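Local coordinates for hypothetical methylmalonyl-CoA decarboxylase alpha subunit (Sulfolobus tokodaii, PDB 1X0U), which is of unknown function but belongs to the carboxyl transferase family of the ClpP/crotonase clan and assembles as six chains, at residues 280-284 / 285-289. Residues are numbered along the deposited sequence; the frame is centred on the assembly and turned at random.
Sequences IVPND and AAKPY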
ATOM      1  N   ILE A 280      13.460  50.084   0.397  1.00 24.21           N
ATOM      2  CA  ILE A 280      12.975  49.914  -0.970  1.00 23.46           C
ATOM      3  C   ILE A 280      11.498  50.233  -1.194  1.00 24.24           C
ATOM      4  O   ILE A 280      11.145  50.913  -2.153  1.00 24.20           O
ATOM      5  CB  ILE A 280      13.226  48.471  -1.449  1.00 22.82           C
ATOM      6  CG1 ILE A 280      14.715  48.138  -1.306  1.00 24.40           C
ATOM      7  CG2 ILE A 280      12.783  48.314  -2.899  1.00 21.15           C
ATOM      8  CD1 ILE A 280      15.056  46.675  -1.536  1.00 21.85           C
ATOM      9  N   VAL A 281      10.630  49.737  -0.320  1.00 24.64           N
ATOM     10  CA  VAL A 281       9.200  49.959  -0.488  1.00 26.27           C
ATOM     11  C   VAL A 281       8.777  51.413  -0.308  1.00 27.07           C
ATOM     12  O   VAL A 281       8.921  51.986   0.766  1.00 26.89           O
ATOM     13  CB  VAL A 281       8.393  49.069   0.472  1.00 26.86           C
ATOM     14  CG1 VAL A 281       6.897  49.268   0.241  1.00 27.41           C
ATOM     15  CG2 VAL A 281       8.780  47.616   0.259  1.00 27.66           C
ATOM     16  N   PRO A 282       8.236  52.024  -1.371  1.00 29.09           N
ATOM     17  CA  PRO A 282       7.781  53.417  -1.366  1.00 30.66           C
ATOM     18  C   PRO A 282       6.761  53.703  -0.270  1.00 32.89           C
ATOM     19  O   PRO A 282       6.224  52.783   0.353  1.00 31.68           O
ATOM     20  CB  PRO A 282       7.174  53.587  -2.756  1.00 29.76           C
ATOM     21  CG  PRO A 282       7.931  52.594  -3.586  1.00 28.51           C
ATOM     22  CD  PRO A 282       7.987  51.402  -2.682  1.00 28.18           C
ATOM     23  N   ASN A 283       6.502  54.991  -0.050  1.00 35.86           N
ATOM     24  CA  ASN A 283       5.530  55.432   0.942  1.00 38.54           C
ATOM     25  C   ASN A 283       4.140  55.150   0.389  1.00 38.26           C
ATOM     26  O   ASN A 283       3.260  54.667   1.095  1.00 40.38           O
ATOM     27  CB  ASN A 283       5.677  56.933   1.195  1.00 42.18           C
ATOM     28  CG  ASN A 283       4.607  57.474   2.127  1.00 47.17           C
ATOM     29  OD1 ASN A 283       3.408  57.270   1.903  1.00 48.78           O
ATOM     30  ND2 ASN A 283       5.033  58.175   3.176  1.00 49.35           N
ATOM     31  N   ASP A 284       3.955  55.462  -0.887  1.00 38.42           N
ATOM     32  CA  ASP A 284       2.685  55.254  -1.567  1.00 38.43           C
ATOM     33  C   ASP A 284       2.372  53.759  -1.639  1.00 37.79           C
ATOM     34  O   ASP A 284       3.232  52.921  -1.364  1.00 37.69           O
ATOM     35  CB  ASP A 284       2.778  55.843  -2.975  1.00 39.95           C
ATOM     36  CG  ASP A 284       1.469  55.785  -3.721  1.00 43.38           C
ATOM     37  OD1 ASP A 284       0.470  56.356  -3.228  1.00 46.04           O
ATOM     38  OD2 ASP A 284       1.435  55.175  -4.808  1.00 45.73           O
ATOM     39  N   ALA A 285       1.140  53.423  -2.002  1.00 34.70           N
ATOM     40  CA  ALA A 285       0.746  52.027  -2.124  1.00 32.57           C
ATOM     41  C   ALA A 285       0.768  51.625  -3.600  1.00 30.32           C
ATOM     42  O   ALA A 285       0.705  50.444  -3.932  1.00 31.13           O
ATOM     43  CB  ALA A 285      -0.651  51.819  -1.542  1.00 30.81           C
ATOM     44  N   ALA A 286       0.881  52.616  -4.477  1.00 27.07           N
ATOM     45  CA  ALA A 286       0.881  52.376  -5.916  1.00 24.56           C
ATOM     46  C   ALA A 286       2.214  52.616  -6.645  1.00 21.84           C
ATOM     47  O   ALA A 286       2.416  52.093  -7.737  1.00 21.64           O
ATOM     48  CB  ALA A 286      -0.230  53.210  -6.570  1.00 23.48           C
ATOM     49  N   LYS A 287       3.115  53.397  -6.063  1.00 18.82           N
ATOM     50  CA  LYS A 287       4.406  53.666  -6.710  1.00 18.30           C
ATOM     51  C   LYS A 287       5.270  52.395  -6.845  1.00 17.03           C
ATOM     52  O   LYS A 287       5.443  51.642  -5.884  1.00 16.00           O
ATOM     53  CB  LYS A 287       5.176  54.743  -5.932  1.00 17.37           C
ATOM     54  CG  LYS A 287       6.515  55.119  -6.556  1.00 17.82           C
ATOM     55  CD  LYS A 287       7.242  56.199  -5.744  1.00 19.65           C
ATOM     56  CE  LYS A 287       8.581  56.547  -6.375  1.00 18.68           C
ATOM     57  NZ  LYS A 287       9.390  57.441  -5.519  1.00 18.64           N
ATOM     58  N   PRO A 288       5.845  52.159  -8.039  1.00 15.80           N
ATOM     59  CA  PRO A 288       6.680  50.981  -8.296  1.00 16.05           C
ATOM     60  C   PRO A 288       8.079  51.044  -7.698  1.00 15.82           C
ATOM     61  O   PRO A 288       8.582  52.109  -7.355  1.00 15.47           O
ATOM     62  CB  PRO A 288       6.710  50.926  -9.817  1.00 16.70           C
ATOM     63  CG  PRO A 288       6.796  52.379 -10.167  1.00 16.58           C
ATOM     64  CD  PRO A 288       5.734  52.985  -9.255  1.00 16.59           C
ATOM     65  N   TYR A 289       8.697  49.881  -7.567  1.00 15.13           N
ATOM     66  CA  TYR A 289      10.052  49.779  -7.038  1.00 15.07           C
ATOM     67  C   TYR A 289      10.601  48.485  -7.592  1.00 14.87           C
ATOM     68  O   TYR A 289       9.919  47.810  -8.352  1.00 16.18           O
ATOM     69  CB  TYR A 289      10.058  49.730  -5.505  1.00 13.96           C
ATOM     70  CG  TYR A 289       9.196  48.630  -4.945  1.00 12.90           C
ATOM     71  CD1 TYR A 289       7.838  48.840  -4.704  1.00 13.02           C
ATOM     72  CD2 TYR A 289       9.724  47.360  -4.693  1.00 11.91           C
ATOM     73  CE1 TYR A 289       7.023  47.818  -4.226  1.00 14.04           C
ATOM     74  CE2 TYR A 289       8.916  46.328  -4.217  1.00 10.93           C
ATOM     75  CZ  TYR A 289       7.567  46.562  -3.989  1.00 11.97           C
ATOM     76  OH  TYR A 289       6.750  45.537  -3.545  1.00 13.28           O
TER
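A local hairpin-like reversal brings Pro282 and Ile280 against Tyr289, with an Asx turn at Asp284 closing its bend; it belongs to the surface loop leading into helix 291-298, ahead of the second of the chain's two mixed sheets. The arms on either side of the bend run 147° apart. At the turn, Asp284 carries CG anti to its own backbone N (chi1 -175°), which swings the carboxylate back over the amides that follow. Asp284 OD2 accepts Ala286 N at 2.6 Å, the bond that defines the Asx turn, with the donor standing well above the carboxylate plane. Asp284 OD2 also takes a weak bond from Lys287 N at 2.7 Å, so one carboxylate atom gathers two successive peptide groups. Beyond the turn, the aliphatic part of Lys287 lies alongside the proline ring, Pro282 CB resting 3.9 Å from Lys287 CB, while the rest of the extended lysine chain leads its amine away. Pro282 CD comes close to Tyr289 CD1, at 3.3 Å, and Ile280 CG2 meets the carbon on the other side of CG, Tyr289 CD2, at 3.7 Å; both approach the ring obliquely. With Tyr289 CG set between the backbone N and carbonyl carbon (chi1 55°), the ring is folded back under the first arm. Ile294 of helix 291-298 and Val406 of strand 401-406 also pack on the tyrosine, and its OH is hydrogen-bonded to Asp368. Arg407 and Lys408 bind the loop's carbonyls, at Lys287 and Ala285 respectively. The bend thus combines a polar clasp at its exposed tip with apolar packing at its base, and the two amide N-H groups directed at Asp284 OD2 would probably help stabilise the carboxylate's negative charge.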